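Local coordinates for protein hydrolase, NUDIX family (Clostridium perfringens ATCC 13124, PDB 3F6A) that probably hydrolyses nucleoside diphosphates linked to another moiety, as Nudix enzymes do, its own substrate not being identified, at residues 10-15 against 19-24; 31-36 against 53-58; 46-51 against 59-64; 112-115 against 121-124. All coordinates share one frame; numbering follows the deposited sequence.

Contact 1. Residues 10-15 against 19-24; sequences SVFIVC and VLLHLH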
loop_
_atom_site.group_PDB
_atom_site.type_symbol
_atom_site.label_atom_id
_atom_site.label_comp_id
_atom_site.label_asym_id
_atom_site.label_seq_id
_atom_site.Cartn_x
_atom_site.Cartn_y
_atom_site.Cartn_z
ATOM N N SER A 10 6.706 3.594 -7.596
ATOM C CA SER A 10 7.698 2.942 -8.441
ATOM C C SER A 10 6.915 1.957 -9.290
ATOM O O SER A 10 5.939 1.376 -8.822
ATOM C CB SER A 10 8.734 2.176 -7.604
ATOM O OG SER A 10 9.644 3.063 -6.986
ATOM N N VAL A 11 7.338 1.773 -10.535
ATOM C CA VAL A 11 6.654 0.854 -11.428
ATOM C C VAL A 11 7.639 0.012 -12.217
ATOM O O VAL A 11 8.508 0.544 -12.902
ATOM C CB VAL A 11 5.784 1.593 -12.464
ATOM C CG1 VAL A 11 4.730 0.647 -13.011
ATOM C CG2 VAL A 11 5.161 2.819 -11.846
ATOM N N PHE A 12 7.492 -1.300 -12.112
ATOM C CA PHE A 12 8.320 -2.232 -12.841
ATOM C C PHE A 12 7.454 -2.663 -14.009
ATOM O O PHE A 12 6.436 -3.327 -13.831
ATOM C CB PHE A 12 8.686 -3.412 -11.943
ATOM C CG PHE A 12 9.751 -3.084 -10.934
ATOM C CD1 PHE A 12 11.094 -3.261 -11.247
ATOM C CD2 PHE A 12 9.414 -2.561 -9.689
ATOM C CE1 PHE A 12 12.088 -2.926 -10.332
ATOM C CE2 PHE A 12 10.407 -2.220 -8.764
ATOM C CZ PHE A 12 11.741 -2.401 -9.084
ATOM N N ILE A 13 7.862 -2.265 -15.209
ATOM C CA ILE A 13 7.105 -2.561 -16.418
ATOM C C ILE A 13 7.693 -3.725 -17.199
ATOM O O ILE A 13 8.880 -3.735 -17.519
ATOM C CB ILE A 13 7.048 -1.311 -17.321
ATOM C CG1 ILE A 13 6.464 -0.145 -16.522
ATOM C CG2 ILE A 13 6.210 -1.589 -18.560
ATOM C CD1 ILE A 13 6.511 1.187 -17.226
ATOM N N VAL A 14 6.847 -4.702 -17.508
ATOM C CA VAL A 14 7.271 -5.882 -18.242
ATOM C C VAL A 14 6.700 -5.947 -19.656
ATOM O O VAL A 14 5.505 -5.755 -19.862
ATOM C CB VAL A 14 6.852 -7.172 -17.485
ATOM C CG1 VAL A 14 7.093 -8.407 -18.363
ATOM C CG2 VAL A 14 7.628 -7.279 -16.176
ATOM N N CYS A 15 7.567 -6.203 -20.628
ATOM C CA CYS A 15 7.145 -6.352 -22.018
ATOM C C CYS A 15 7.623 -7.750 -22.388
ATOM O O CYS A 15 8.823 -8.032 -22.349
ATOM C CB CYS A 15 7.807 -5.310 -22.925
ATOM S SG CYS A 15 7.161 -5.343 -24.631
ATOM N N VAL A 19 12.024 -6.631 -18.397
ATOM C CA VAL A 19 11.533 -5.567 -17.526
ATOM C C VAL A 19 12.359 -4.305 -17.760
ATOM O O VAL A 19 13.558 -4.381 -18.006
ATOM C CB VAL A 19 11.617 -5.988 -16.038
ATOM C CG1 VAL A 19 13.046 -6.362 -15.688
ATOM C CG2 VAL A 19 11.109 -4.868 -15.148
ATOM N N LEU A 20 11.707 -3.150 -17.663
ATOM C CA LEU A 20 12.343 -1.856 -17.911
ATOM C C LEU A 20 12.872 -1.088 -16.706
ATOM O O LEU A 20 12.214 -0.997 -15.675
ATOM C CB LEU A 20 11.360 -0.951 -18.662
ATOM C CG LEU A 20 11.747 0.518 -18.845
ATOM C CD1 LEU A 20 12.926 0.618 -19.812
ATOM C CD2 LEU A 20 10.548 1.296 -19.375
ATOM N N LEU A 21 14.066 -0.520 -16.859
ATOM C CA LEU A 21 14.693 0.292 -15.814
ATOM C C LEU A 21 15.340 1.482 -16.514
ATOM O O LEU A 21 15.593 1.427 -17.712
ATOM C CB LEU A 21 15.782 -0.500 -15.077
ATOM C CG LEU A 21 15.411 -1.778 -14.323
ATOM C CD1 LEU A 21 16.680 -2.467 -13.843
ATOM C CD2 LEU A 21 14.505 -1.452 -13.143
ATOM N N HIS A 22 15.603 2.558 -15.783
ATOM C CA HIS A 22 16.270 3.699 -16.392
ATOM C C HIS A 22 17.315 4.260 -15.439
ATOM O O HIS A 22 17.188 4.124 -14.224
ATOM C CB HIS A 22 15.248 4.766 -16.842
ATOM C CG HIS A 22 14.666 5.599 -15.738
ATOM N ND1 HIS A 22 14.633 5.195 -14.421
ATOM C CD2 HIS A 22 14.041 6.801 -15.775
ATOM C CE1 HIS A 22 14.012 6.110 -13.695
ATOM N NE2 HIS A 22 13.644 7.093 -14.493
ATOM N N LEU A 23 18.370 4.854 -15.994
ATOM C CA LEU A 23 19.450 5.422 -15.187
ATOM C C LEU A 23 18.980 6.730 -14.554
ATOM O O LEU A 23 18.754 7.722 -15.242
ATOM C CB LEU A 23 20.691 5.676 -16.059
ATOM C CG LEU A 23 22.058 5.628 -15.360
ATOM C CD1 LEU A 23 23.143 6.016 -16.351
ATOM C CD2 LEU A 23 22.080 6.556 -14.168
ATOM N N HIS A 24 18.854 6.736 -13.234
ATOM C CA HIS A 24 18.380 7.921 -12.538
ATOM C C HIS A 24 19.105 9.222 -12.880
ATOM O O HIS A 24 18.481 10.279 -12.937
ATOM C CB HIS A 24 18.429 7.709 -11.024
ATOM C CG HIS A 24 17.574 8.674 -10.265
ATOM N ND1 HIS A 24 16.204 8.552 -10.188
ATOM C CD2 HIS A 24 17.886 9.818 -9.611
ATOM C CE1 HIS A 24 15.708 9.579 -9.522
ATOM N NE2 HIS A 24 16.709 10.363 -9.162
HETATM O O HOH W 1 9.554 -0.125 -15.354
#
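F12 reaches across from the first strand of an antiparallel beta hairpin and meets V19 and L21 of the returning strand. Its CG lies anti to the carbonyl carbon (chi1 -76°), and the ring is carried out so that V19 CG2 comes to its edge, near the ring plane, 4.2 Å from F12 CD1. The end of L21 approaches obliquely, with CD2 4.0 Å from F12 CE1. At I13 the backbone takes over: its O accepts from L20 N at 2.9 Å. V19 crowds the same oxygen, since V19 CA supports a C-H...O contact to I13 O at 3.2 Å. I13 N does not reach L20 O directly. Here, where the strands have splayed apart, a water bridges the gap, accepting from I13 N at 2.7 Å and donating to L20 O and V11 O; the short axes run at 133°. V14 and V19 then form a non-hydrogen-bonded pair, in which V14 CG2 lies 4.2 Å from V19 CB. The side chains of V14 and V19 point to one face of the sheet, those of I13 and L20 to the other. On that second face helix 43-55 packs through A51 and A55, while strands 30-36 and 98-106 flank strand 7-15 and strand 122-125 runs beside strand 18-23.

Contact 2. Residues 31-36 against 53-58; sequences LPLGGH and EEAGLN
L33 and E54 run antiparallel past one another where strand 30-36 packs on the C-terminal end of helix 43-55, the two elements that carry the Nudix box, residues 35-56. E54 leaves the helix with CG anti to its carbonyl carbon (chi1 -51°) and runs extended, which delivers its carboxylate to the strand backbone. There OE1 accepts from G34 N at 2.8 Å in a fairly straight bond (160° at the hydrogen), although the N-H group comes from above the carboxylate plane. The same oxygen lies beside L33, 3.2 Å from L33 CB. G34 and G35 are both nearly extended with positive phi, a backbone shape that would press a CB against the preceding carbonyl oxygen. In relatives such as MutT, glutamates of the box and a backbone carbonyl at the position of G34 bind divalent metal; a like role for E54 is plausible here, though no metal is seen. I13 and H22 of the adjoining strands pack on L33, and H22 also touches E54. L33 points the opposite way from E54, toward the helix, and places an apolar patch next to the polar one: CD2 runs alongside the E54 stem, 4.1 Å from E54 CB, and L33 CD1 meets A55 CB at 3.7 Å.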
loop_
_atom_site.group_PDB
_atom_site.type_symbol
_atom_site.label_atom_id
_atom_site.label_comp_id
_atom_site.label_asym_id
_atom_site.label_seq_id
_atom_site.Cartn_x
_atom_site.Cartn_y
_atom_site.Cartn_z
ATOM N N LEU A 31 17.136 2.202 -12.056
ATOM C CA LEU A 31 15.948 2.163 -11.204
ATOM C C LEU A 31 14.672 2.044 -12.029
ATOM O O LEU A 31 14.661 2.331 -13.234
ATOM C CB LEU A 31 15.858 3.435 -10.359
ATOM C CG LEU A 31 16.961 3.738 -9.341
ATOM C CD1 LEU A 31 16.723 5.123 -8.757
ATOM C CD2 LEU A 31 16.975 2.673 -8.243
ATOM N N PRO A 32 13.580 1.596 -11.396
ATOM C CA PRO A 32 12.329 1.479 -12.143
ATOM C C PRO A 32 11.809 2.891 -12.320
ATOM O O PRO A 32 12.317 3.819 -11.689
ATOM C CB PRO A 32 11.451 0.659 -11.210
ATOM C CG PRO A 32 11.926 1.086 -9.849
ATOM C CD PRO A 32 13.430 1.079 -10.027
ATOM N N LEU A 33 10.817 3.065 -13.184
ATOM C CA LEU A 33 10.240 4.382 -13.383
ATOM C C LEU A 33 9.495 4.740 -12.098
ATOM O O LEU A 33 9.155 3.859 -11.307
ATOM C CB LEU A 33 9.258 4.364 -14.561
ATOM C CG LEU A 33 9.779 3.780 -15.879
ATOM C CD1 LEU A 33 8.809 4.124 -17.019
ATOM C CD2 LEU A 33 11.159 4.346 -16.166
ATOM N N GLY A 34 9.238 6.027 -11.893
ATOM C CA GLY A 34 8.535 6.445 -10.694
ATOM C C GLY A 34 8.750 7.907 -10.356
ATOM O O GLY A 34 9.370 8.645 -11.123
ATOM N N GLY A 35 8.242 8.328 -9.203
ATOM C CA GLY A 35 8.386 9.715 -8.796
ATOM C C GLY A 35 7.327 10.087 -7.779
ATOM O O GLY A 35 6.572 9.230 -7.323
ATOM N N HIS A 36 7.265 11.368 -7.436
ATOM C CA HIS A 36 6.297 11.853 -6.464
ATOM C C HIS A 36 4.860 11.719 -6.945
ATOM O O HIS A 36 4.588 11.628 -8.147
ATOM C CB HIS A 36 6.583 13.317 -6.109
ATOM C CG HIS A 36 6.137 14.302 -7.149
ATOM N ND1 HIS A 36 6.454 14.178 -8.485
ATOM C CD2 HIS A 36 5.445 15.463 -7.033
ATOM C CE1 HIS A 36 5.982 15.220 -9.146
ATOM N NE2 HIS A 36 5.366 16.014 -8.289
ATOM N N GLU A 53 5.490 9.867 -18.833
ATOM C CA GLU A 53 6.493 10.923 -18.824
ATOM C C GLU A 53 7.934 10.418 -18.928
ATOM O O GLU A 53 8.752 11.003 -19.645
ATOM C CB GLU A 53 6.336 11.788 -17.565
ATOM C CG GLU A 53 4.957 12.442 -17.438
ATOM C CD GLU A 53 4.805 13.296 -16.182
ATOM O OE1 GLU A 53 5.227 12.852 -15.091
ATOM O OE2 GLU A 53 4.248 14.416 -16.284
ATOM N N GLU A 54 8.245 9.320 -18.247
ATOM C CA GLU A 54 9.609 8.809 -18.261
ATOM C C GLU A 54 9.955 7.842 -19.390
ATOM O O GLU A 54 11.135 7.629 -19.677
ATOM C CB GLU A 54 9.937 8.179 -16.902
ATOM C CG GLU A 54 9.611 9.117 -15.744
ATOM C CD GLU A 54 10.148 8.648 -14.398
ATOM O OE1 GLU A 54 10.183 7.424 -14.148
ATOM O OE2 GLU A 54 10.519 9.514 -13.578
ATOM N N ALA A 55 8.944 7.273 -20.042
ATOM C CA ALA A 55 9.211 6.336 -21.127
ATOM C C ALA A 55 8.221 6.426 -22.283
ATOM O O ALA A 55 8.323 5.660 -23.235
ATOM C CB ALA A 55 9.241 4.915 -20.585
ATOM N N GLY A 56 7.272 7.356 -22.203
ATOM C CA GLY A 56 6.284 7.501 -23.264
ATOM C C GLY A 56 5.498 6.219 -23.464
ATOM O O GLY A 56 5.116 5.868 -24.590
ATOM N N LEU A 57 5.240 5.518 -22.363
ATOM C CA LEU A 57 4.517 4.252 -22.423
ATOM C C LEU A 57 3.122 4.254 -21.823
ATOM O O LEU A 57 2.841 4.961 -20.854
ATOM C CB LEU A 57 5.312 3.152 -21.711
ATOM C CG LEU A 57 6.704 2.760 -22.202
ATOM C CD1 LEU A 57 7.309 1.747 -21.239
ATOM C CD2 LEU A 57 6.615 2.186 -23.609
ATOM N N ASN A 58 2.258 3.446 -22.428
ATOM C CA ASN A 58 0.904 3.230 -21.942
ATOM C C ASN A 58 1.094 1.899 -21.220
ATOM O O ASN A 58 1.674 0.975 -21.789
ATOM C CB ASN A 58 -0.074 3.041 -23.105
ATOM C CG ASN A 58 -0.536 4.351 -23.699
ATOM O OD1 ASN A 58 -0.967 4.403 -24.849
ATOM N ND2 ASN A 58 -0.461 5.417 -22.913
#

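Contact 3. Residues 46-51 against 59-64; sequences ACIREA and VTLYNP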
loop_
_atom_site.group_PDB
_atom_site.type_symbol
_atom_site.label_atom_id
_atom_site.label_comp_id
_atom_site.label_asym_id
_atom_site.label_seq_id
_atom_site.Cartn_x
_atom_site.Cartn_y
_atom_site.Cartn_z
ATOM N N ALA A 46 -0.447 8.142 -10.528
ATOM C CA ALA A 46 0.936 8.607 -10.540
ATOM C C ALA A 46 1.808 7.619 -11.309
ATOM O O ALA A 46 2.739 8.022 -12.014
ATOM C CB ALA A 46 1.456 8.766 -9.113
ATOM N N CYS A 47 1.513 6.325 -11.178
ATOM C CA CYS A 47 2.282 5.305 -11.889
ATOM C C CYS A 47 2.043 5.469 -13.382
ATOM O O CYS A 47 2.983 5.456 -14.184
ATOM C CB CYS A 47 1.850 3.900 -11.468
ATOM S SG CYS A 47 2.373 3.416 -9.808
ATOM N N ILE A 48 0.771 5.617 -13.745
ATOM C CA ILE A 48 0.386 5.791 -15.136
ATOM C C ILE A 48 1.062 7.010 -15.756
ATOM O O ILE A 48 1.627 6.910 -16.840
ATOM C CB ILE A 48 -1.153 5.922 -15.277
ATOM C CG1 ILE A 48 -1.813 4.584 -14.937
ATOM C CG2 ILE A 48 -1.526 6.357 -16.694
ATOM C CD1 ILE A 48 -3.315 4.564 -15.148
ATOM N N ARG A 49 1.019 8.159 -15.085
ATOM C CA ARG A 49 1.649 9.348 -15.657
ATOM C C ARG A 49 3.168 9.243 -15.721
ATOM O O ARG A 49 3.777 9.624 -16.724
ATOM C CB ARG A 49 1.251 10.616 -14.894
ATOM C CG ARG A 49 1.320 10.524 -13.393
ATOM C CD ARG A 49 1.139 11.914 -12.790
ATOM N NE ARG A 49 2.368 12.676 -12.873
ATOM C CZ ARG A 49 3.276 12.723 -11.907
ATOM N NH1 ARG A 49 3.084 12.061 -10.770
ATOM N NH2 ARG A 49 4.391 13.407 -12.094
ATOM N N GLU A 50 3.787 8.715 -14.669
ATOM C CA GLU A 50 5.237 8.585 -14.666
ATOM C C GLU A 50 5.698 7.662 -15.786
ATOM O O GLU A 50 6.741 7.894 -16.398
ATOM C CB GLU A 50 5.732 8.078 -13.310
ATOM C CG GLU A 50 5.570 9.100 -12.190
ATOM C CD GLU A 50 6.503 10.297 -12.332
ATOM O OE1 GLU A 50 7.037 10.529 -13.438
ATOM O OE2 GLU A 50 6.693 11.015 -11.329
ATOM N N ALA A 51 4.913 6.626 -16.067
ATOM C CA ALA A 51 5.261 5.690 -17.129
ATOM C C ALA A 51 5.242 6.427 -18.469
ATOM O O ALA A 51 6.080 6.180 -19.339
ATOM C CB ALA A 51 4.280 4.525 -17.153
ATOM N N VAL A 59 0.630 1.791 -19.981
ATOM C CA VAL A 59 0.808 0.548 -19.241
ATOM C C VAL A 59 -0.477 -0.045 -18.680
ATOM O O VAL A 59 -1.540 0.577 -18.708
ATOM C CB VAL A 59 1.799 0.737 -18.063
ATOM C CG1 VAL A 59 3.180 1.085 -18.585
ATOM C CG2 VAL A 59 1.293 1.830 -17.130
ATOM N N THR A 60 -0.364 -1.272 -18.186
ATOM C CA THR A 60 -1.484 -1.969 -17.569
ATOM C C THR A 60 -0.996 -2.476 -16.219
ATOM O O THR A 60 -0.235 -3.440 -16.141
ATOM C CB THR A 60 -1.960 -3.151 -18.424
ATOM O OG1 THR A 60 -2.614 -2.649 -19.596
ATOM C CG2 THR A 60 -2.936 -4.031 -17.640
ATOM N N LEU A 61 -1.424 -1.806 -15.158
ATOM C CA LEU A 61 -1.014 -2.186 -13.815
ATOM C C LEU A 61 -1.609 -3.525 -13.398
ATOM O O LEU A 61 -2.771 -3.816 -13.675
ATOM C CB LEU A 61 -1.445 -1.115 -12.812
ATOM C CG LEU A 61 -0.897 0.301 -12.982
ATOM C CD1 LEU A 61 -1.601 1.231 -12.003
ATOM C CD2 LEU A 61 0.597 0.314 -12.738
ATOM N N TYR A 62 -0.801 -4.345 -12.737
ATOM C CA TYR A 62 -1.281 -5.627 -12.250
ATOM C C TYR A 62 -2.267 -5.266 -11.144
ATOM O O TYR A 62 -1.912 -4.559 -10.195
ATOM C CB TYR A 62 -0.119 -6.441 -11.686
ATOM C CG TYR A 62 -0.530 -7.706 -10.982
ATOM C CD1 TYR A 62 -1.165 -8.742 -11.673
ATOM C CD2 TYR A 62 -0.279 -7.873 -9.619
ATOM C CE1 TYR A 62 -1.541 -9.911 -11.022
ATOM C CE2 TYR A 62 -0.649 -9.040 -8.960
ATOM C CZ TYR A 62 -1.280 -10.051 -9.667
ATOM O OH TYR A 62 -1.665 -11.195 -9.010
ATOM N N ASN A 63 -3.506 -5.732 -11.272
ATOM C CA ASN A 63 -4.527 -5.413 -10.290
ATOM C C ASN A 63 -5.530 -6.529 -10.015
ATOM O O ASN A 63 -6.622 -6.565 -10.595
ATOM C CB ASN A 63 -5.262 -4.143 -10.725
ATOM C CG ASN A 63 -6.401 -3.773 -9.795
ATOM O OD1 ASN A 63 -6.397 -4.116 -8.612
ATOM N ND2 ASN A 63 -7.379 -3.051 -10.325
ATOM N N PRO A 64 -5.169 -7.460 -9.119
ATOM C CA PRO A 64 -6.067 -8.567 -8.781
ATOM C C PRO A 64 -7.230 -7.982 -7.995
ATOM O O PRO A 64 -7.058 -7.512 -6.869
ATOM C CB PRO A 64 -5.187 -9.477 -7.935
ATOM C CG PRO A 64 -4.284 -8.486 -7.226
ATOM C CD PRO A 64 -3.922 -7.520 -8.330
#
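L61 extends its side chain from the short strand 60-61 toward helix 43-55, where its two methyl branches go to neighbouring residues. With CG anti to the carbonyl carbon (chi1 -61°) and the chain continuing extended, CD2 arrives 4.0 Å from C47 CB. On C47 it is the methylene that does the touching, SG lying farther off. V59 takes a different approach. Its two methyls straddle A51 CB almost evenly, V59 CG1 at 3.9 Å and V59 CG2 at 4.0 Å; CG1 stands anti to the carbonyl carbon (chi1 -64°) and CG2 lies between the backbone N and that carbon. V59 and L61 alternate with T60, which points away, and they meet C47 and A51, one helical turn apart and joined by the bond from A51 N to C47 O. This helix is the one of the Nudix box, residues 35-56, so the contact lays the chain that follows the box against the helix flank turned to the sheet. No hydrogen bond crosses here. R49, turned from this contact, bonds instead with E41, E53 and the carbonyl of H36. Its contact with E50, NH2 to OE2 at 3.4 Å, is one of charges alone, the oxygen lying well out of the guanidinium plane. On the solvent side of the contact, L61 CD1 lies near I48, a looser approach at 4.5 Å from I48 CG1.

Contact 4. Residues 112-115 against 121-124; sequences TSPE and ILKW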
loop_
_atom_site.group_PDB
_atom_site.type_symbol
_atom_site.label_atom_id
_atom_site.label_comp_id
_atom_site.label_asym_id
_atom_site.label_seq_id
_atom_site.Cartn_x
_atom_site.Cartn_y
_atom_site.Cartn_z
ATOM N N THR A 112 10.633 3.134 -26.482
ATOM C CA THR A 112 10.382 4.131 -25.449
ATOM C C THR A 112 10.738 5.522 -25.926
ATOM O O THR A 112 11.606 5.692 -26.775
ATOM C CB THR A 112 11.188 3.814 -24.184
ATOM O OG1 THR A 112 12.566 3.644 -24.530
ATOM C CG2 THR A 112 10.682 2.533 -23.551
ATOM N N SER A 113 10.060 6.519 -25.372
ATOM C CA SER A 113 10.299 7.907 -25.749
ATOM C C SER A 113 10.107 8.819 -24.536
ATOM O O SER A 113 9.037 9.380 -24.342
ATOM C CB SER A 113 9.318 8.302 -26.858
ATOM O OG SER A 113 9.492 9.651 -27.240
ATOM N N PRO A 114 11.149 8.981 -23.704
ATOM C CA PRO A 114 11.022 9.839 -22.521
ATOM C C PRO A 114 10.714 11.288 -22.861
ATOM O O PRO A 114 11.167 11.805 -23.879
ATOM C CB PRO A 114 12.384 9.708 -21.846
ATOM C CG PRO A 114 12.859 8.346 -22.286
ATOM C CD PRO A 114 12.472 8.335 -23.745
ATOM N N GLU A 115 9.952 11.943 -21.997
ATOM C CA GLU A 115 9.629 13.339 -22.206
ATOM C C GLU A 115 10.809 14.196 -21.746
ATOM O O GLU A 115 11.730 13.713 -21.074
ATOM C CB GLU A 115 8.343 13.701 -21.464
ATOM C CG GLU A 115 7.116 13.041 -22.090
ATOM C CD GLU A 115 5.831 13.346 -21.351
ATOM O OE1 GLU A 115 5.817 14.275 -20.513
ATOM O OE2 GLU A 115 4.828 12.659 -21.621
ATOM N N ILE A 121 18.350 7.150 -20.670
ATOM C CA ILE A 121 18.966 5.833 -20.747
ATOM C C ILE A 121 18.001 4.816 -20.146
ATOM O O ILE A 121 17.885 4.708 -18.928
ATOM C CB ILE A 121 20.284 5.780 -19.961
ATOM C CG1 ILE A 121 21.226 6.881 -20.450
ATOM C CG2 ILE A 121 20.935 4.416 -20.139
ATOM C CD1 ILE A 121 22.514 6.990 -19.657
ATOM N N LEU A 122 17.305 4.091 -21.012
ATOM C CA LEU A 122 16.345 3.079 -20.595
ATOM C C LEU A 122 16.763 1.737 -21.177
ATOM O O LEU A 122 17.071 1.640 -22.363
ATOM C CB LEU A 122 14.937 3.439 -21.089
ATOM C CG LEU A 122 14.188 4.603 -20.421
ATOM C CD1 LEU A 122 14.915 5.907 -20.654
ATOM C CD2 LEU A 122 12.785 4.677 -20.986
ATOM N N LYS A 123 16.773 0.703 -20.344
ATOM C CA LYS A 123 17.170 -0.615 -20.805
ATOM C C LYS A 123 16.214 -1.707 -20.358
ATOM O O LYS A 123 15.632 -1.632 -19.280
ATOM C CB LYS A 123 18.582 -0.933 -20.306
ATOM C CG LYS A 123 19.636 0.079 -20.760
ATOM C CD LYS A 123 21.044 -0.407 -20.453
ATOM C CE LYS A 123 21.352 -1.705 -21.185
ATOM N NZ LYS A 123 22.718 -2.226 -20.870
ATOM N N TRP A 124 16.046 -2.722 -21.201
ATOM C CA TRP A 124 15.175 -3.842 -20.870
ATOM C C TRP A 124 16.056 -4.999 -20.419
ATOM O O TRP A 124 17.099 -5.266 -21.020
ATOM C CB TRP A 124 14.337 -4.260 -22.076
ATOM C CG TRP A 124 13.321 -3.228 -22.490
ATOM C CD1 TRP A 124 13.489 -2.222 -23.400
ATOM C CD2 TRP A 124 11.980 -3.117 -22.010
ATOM N NE1 TRP A 124 12.329 -1.492 -23.518
ATOM C CE2 TRP A 124 11.387 -2.020 -22.675
ATOM C CE3 TRP A 124 11.216 -3.839 -21.080
ATOM C CZ2 TRP A 124 10.064 -1.630 -22.442
ATOM C CZ3 TRP A 124 9.903 -3.452 -20.851
ATOM C CH2 TRP A 124 9.340 -2.356 -21.530
#
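The loop before strand 122-125 of the Nudix fold folds back on that strand through T112 and P114, which pack on L122, with T112 also reaching the indole of W124. L122 is the centre of the contact. Its CG stands anti to the carbonyl carbon (chi1 -72°), and beyond it the methyl branches part toward different loop residues. CD1 goes to P114, whose ring passes alongside in the opposite direction with CG at 3.6 Å from L122 CD1; the other branch is a little farther, L122 CD2 lying 3.9 Å from P114 CG. CD2 also lies against T112, crossing it at a slant, with T112 CB at 3.7 Å. The hydroxyl of T112 takes part only by packing, T112 OG1 being 3.7 Å from L122 CD2. With OG1 between the backbone N and the carbonyl carbon (chi1 53°), CG2 stands anti to that carbon and comes obliquely to the indole, 4.3 Å from W124 NE1. The nitrogen itself is used elsewhere, bonding to the carbonyl of F110, whose ring also meets the indole edge-to-face. No hydrogen bond joins the two segments. Around them, A55 at the end of helix 43-55 touches both T112 and L122, S113 and E115 bond through their backbones to that helix end, and strand 18-23 lies beside strand 122-125, with L20 and H22 packed on L122.

From the N terminus, contact 1 closes first, shutting the tight hairpin of strands 7-15 and 18-23 over three residues. Contacts 2 and 3 open after it and cross: 31-36, 46-51, 53-58 and 59-64 alternate, so the helix 43-55 is tied to the strand before it and to the chain after it. The pairs share the bond from L57 N to A51 O. Contact 4 comes last and closes a five-residue gap in the loop before strand 122-125; that strand bonds to 19-24 of contact 1. The loop meets contact 2 through E115 N to E53 O and S113 N to A55 O. Contacts 3 and 4 do not touch.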